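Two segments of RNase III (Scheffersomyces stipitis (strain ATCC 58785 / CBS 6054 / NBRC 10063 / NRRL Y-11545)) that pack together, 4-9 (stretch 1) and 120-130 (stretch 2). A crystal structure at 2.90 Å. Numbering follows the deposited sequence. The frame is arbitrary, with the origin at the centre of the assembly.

Stretch 1, residues 4-9: PLPFIK
Stretch 2 (120-130) AYIGALSVERG

How does an irregular segment of chain meet a helix here? Residues 4-8 run extended, with phi/psi near -64/144 at Pro-6, -100/145 at Phe-7 and -104/114 at Ile-8, across a helix that begins earlier in the chain and includes 120-127; Lys-9 (-82/-47) turns out of that conformation. The backbones come nearest at Ile-8 and Leu-125, whose CA atoms lie 6.2 Å apart.

What sets the pose of Tyr-121? Its CA-to-CB bond points sideways, but chi1 at -168° (t) and chi2 at 83° carry the ring to the extended segment, where Tyr-121 OH donates a hydrogen bond to Pro-6 O (3.0 Å) at the ring's edge. Leu-5 (t, p) brings CD1 to 3.8 Å from Tyr-121 CE2, and Ile-8 (m, t) sets CD1 3.3 Å from Tyr-121 CE1.

Where do the aliphatic side chains settle? Ile-8 CD1 also reaches Ala-124 CB at 3.6 Å. Leu-125 (m, t) sets CD1 3.4 Å from CG of the C-gamma-endo Pro-6, while CD2 lies 3.2 Å from Pro-6 O and 3.9 Å from Ile-8 CG1. The CA-to-CB bond of Phe-7 (t, chi2 79°) points away, leaving its backbone to make contact.

How does Arg-129 join in? With chi values -64°, 161°, 166° and 70°, Arg-129 NH2 donates to Leu-125 O (3.3 Å), while Arg-129 NH1 donates a weak hydrogen bond to Phe-7 O (3.3 Å, N-H...O angle 161°), near the guanidinium plane.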

# COMPACT_ATOMS: atom_id res chain seq x y z
N PRO C 4 -1.20 -18.35 -1.32
CA PRO C 4 -2.27 -19.14 -0.71
C PRO C 4 -2.47 -18.77 0.75
O PRO C 4 -1.50 -18.54 1.49
CB PRO C 4 -1.79 -20.59 -0.86
CG PRO C 4 -0.70 -20.55 -1.87
CD PRO C 4 -0.08 -19.19 -1.78
N LEU C 5 -3.73 -18.71 1.17
CA LEU C 5 -4.06 -18.33 2.54
C LEU C 5 -3.80 -19.49 3.48
O LEU C 5 -4.41 -20.55 3.32
CB LEU C 5 -5.51 -17.90 2.65
CG LEU C 5 -5.92 -17.52 4.06
CD1 LEU C 5 -5.12 -16.31 4.52
CD2 LEU C 5 -7.42 -17.25 4.15
N PRO C 6 -2.94 -19.34 4.48
CA PRO C 6 -2.75 -20.41 5.45
C PRO C 6 -4.03 -20.66 6.23
O PRO C 6 -4.78 -19.73 6.55
CB PRO C 6 -1.63 -19.89 6.35
CG PRO C 6 -1.58 -18.45 6.11
CD PRO C 6 -2.00 -18.23 4.71
N PHE C 7 -4.24 -21.94 6.52
CA PHE C 7 -5.54 -22.50 6.87
C PHE C 7 -5.68 -22.65 8.37
O PHE C 7 -4.72 -22.96 9.07
CB PHE C 7 -5.69 -23.86 6.19
CG PHE C 7 -7.04 -24.49 6.34
CD1 PHE C 7 -8.09 -24.09 5.57
CD2 PHE C 7 -7.24 -25.50 7.24
CE1 PHE C 7 -9.29 -24.67 5.71
CE2 PHE C 7 -8.43 -26.09 7.37
CZ PHE C 7 -9.47 -25.67 6.60
N ILE C 8 -6.91 -22.45 8.85
CA ILE C 8 -7.30 -22.73 10.23
C ILE C 8 -8.11 -24.02 10.22
O ILE C 8 -9.22 -24.06 9.68
CB ILE C 8 -8.13 -21.58 10.82
CG1 ILE C 8 -7.30 -20.31 10.93
CG2 ILE C 8 -8.71 -21.97 12.18
CD1 ILE C 8 -8.14 -19.16 11.36
N LYS C 9 -7.59 -25.08 10.85
CA LYS C 9 -8.35 -26.32 10.81
C LYS C 9 -9.45 -26.36 11.88
O LYS C 9 -10.59 -26.71 11.58
CB LYS C 9 -7.43 -27.53 10.95
CG LYS C 9 -6.27 -27.52 9.97
CD LYS C 9 -5.64 -28.89 9.85
CE LYS C 9 -6.37 -29.75 8.84
NZ LYS C 9 -5.85 -31.15 8.85
N ALA C 120 -6.88 -10.64 14.33
CA ALA C 120 -7.36 -11.85 15.01
C ALA C 120 -6.99 -13.11 14.22
O ALA C 120 -6.52 -14.10 14.80
CB ALA C 120 -8.87 -11.77 15.24
N TYR C 121 -7.20 -13.08 12.91
CA TYR C 121 -6.94 -14.25 12.09
C TYR C 121 -5.49 -14.71 12.24
O TYR C 121 -5.22 -15.86 12.61
CB TYR C 121 -7.27 -13.94 10.64
CG TYR C 121 -7.31 -15.15 9.74
CD1 TYR C 121 -8.44 -15.95 9.66
CD2 TYR C 121 -6.21 -15.48 8.97
CE1 TYR C 121 -8.47 -17.04 8.85
CE2 TYR C 121 -6.22 -16.58 8.16
CZ TYR C 121 -7.35 -17.36 8.10
OH TYR C 121 -7.36 -18.46 7.26
N ILE C 122 -4.54 -13.81 11.96
CA ILE C 122 -3.13 -14.11 12.22
C ILE C 122 -2.94 -14.63 13.63
O ILE C 122 -2.16 -15.56 13.87
CB ILE C 122 -2.27 -12.85 11.97
CG1 ILE C 122 -1.89 -12.74 10.50
CG2 ILE C 122 -1.00 -12.86 12.85
CD1 ILE C 122 -1.19 -11.42 10.18
N GLY C 123 -3.63 -14.02 14.60
CA GLY C 123 -3.61 -14.55 15.95
C GLY C 123 -4.03 -16.00 16.03
O GLY C 123 -3.52 -16.75 16.86
N ALA C 124 -4.95 -16.42 15.14
CA ALA C 124 -5.39 -17.82 15.13
C ALA C 124 -4.35 -18.72 14.48
O ALA C 124 -3.98 -19.75 15.05
CB ALA C 124 -6.72 -17.97 14.40
N LEU C 125 -3.87 -18.37 13.28
CA LEU C 125 -2.81 -19.16 12.68
C LEU C 125 -1.68 -19.39 13.68
O LEU C 125 -1.12 -20.49 13.75
CB LEU C 125 -2.25 -18.47 11.43
CG LEU C 125 -3.17 -18.17 10.25
CD1 LEU C 125 -2.39 -17.33 9.25
CD2 LEU C 125 -3.71 -19.45 9.60
N SER C 126 -1.36 -18.36 14.47
CA SER C 126 -0.22 -18.45 15.37
C SER C 126 -0.48 -19.45 16.48
O SER C 126 0.36 -20.31 16.76
CB SER C 126 0.12 -17.06 15.93
OG SER C 126 0.09 -16.08 14.92
N VAL C 127 -1.65 -19.38 17.10
CA VAL C 127 -1.94 -20.36 18.15
C VAL C 127 -2.12 -21.76 17.55
O VAL C 127 -1.63 -22.75 18.11
CB VAL C 127 -3.15 -19.90 18.98
CG1 VAL C 127 -4.40 -19.77 18.11
CG2 VAL C 127 -3.38 -20.86 20.14
N GLU C 128 -2.77 -21.87 16.39
CA GLU C 128 -2.98 -23.20 15.82
C GLU C 128 -1.67 -23.91 15.52
O GLU C 128 -1.69 -25.11 15.22
CB GLU C 128 -3.81 -23.10 14.55
N ARG C 129 -0.54 -23.22 15.61
CA ARG C 129 0.76 -23.81 15.33
C ARG C 129 1.66 -23.83 16.56
O ARG C 129 2.88 -23.98 16.44
CB ARG C 129 1.39 -23.05 14.17
CG ARG C 129 0.57 -23.23 12.92
CD ARG C 129 0.83 -22.18 11.87
NE ARG C 129 0.29 -22.57 10.57
CZ ARG C 129 -1.01 -22.64 10.28
NH1 ARG C 129 -1.41 -23.00 9.06
NH2 ARG C 129 -1.93 -22.36 11.20
N GLY C 130 1.08 -23.69 17.75
CA GLY C 130 1.86 -23.71 18.96
C GLY C 130 2.78 -22.52 19.15
O GLY C 130 3.77 -22.63 19.88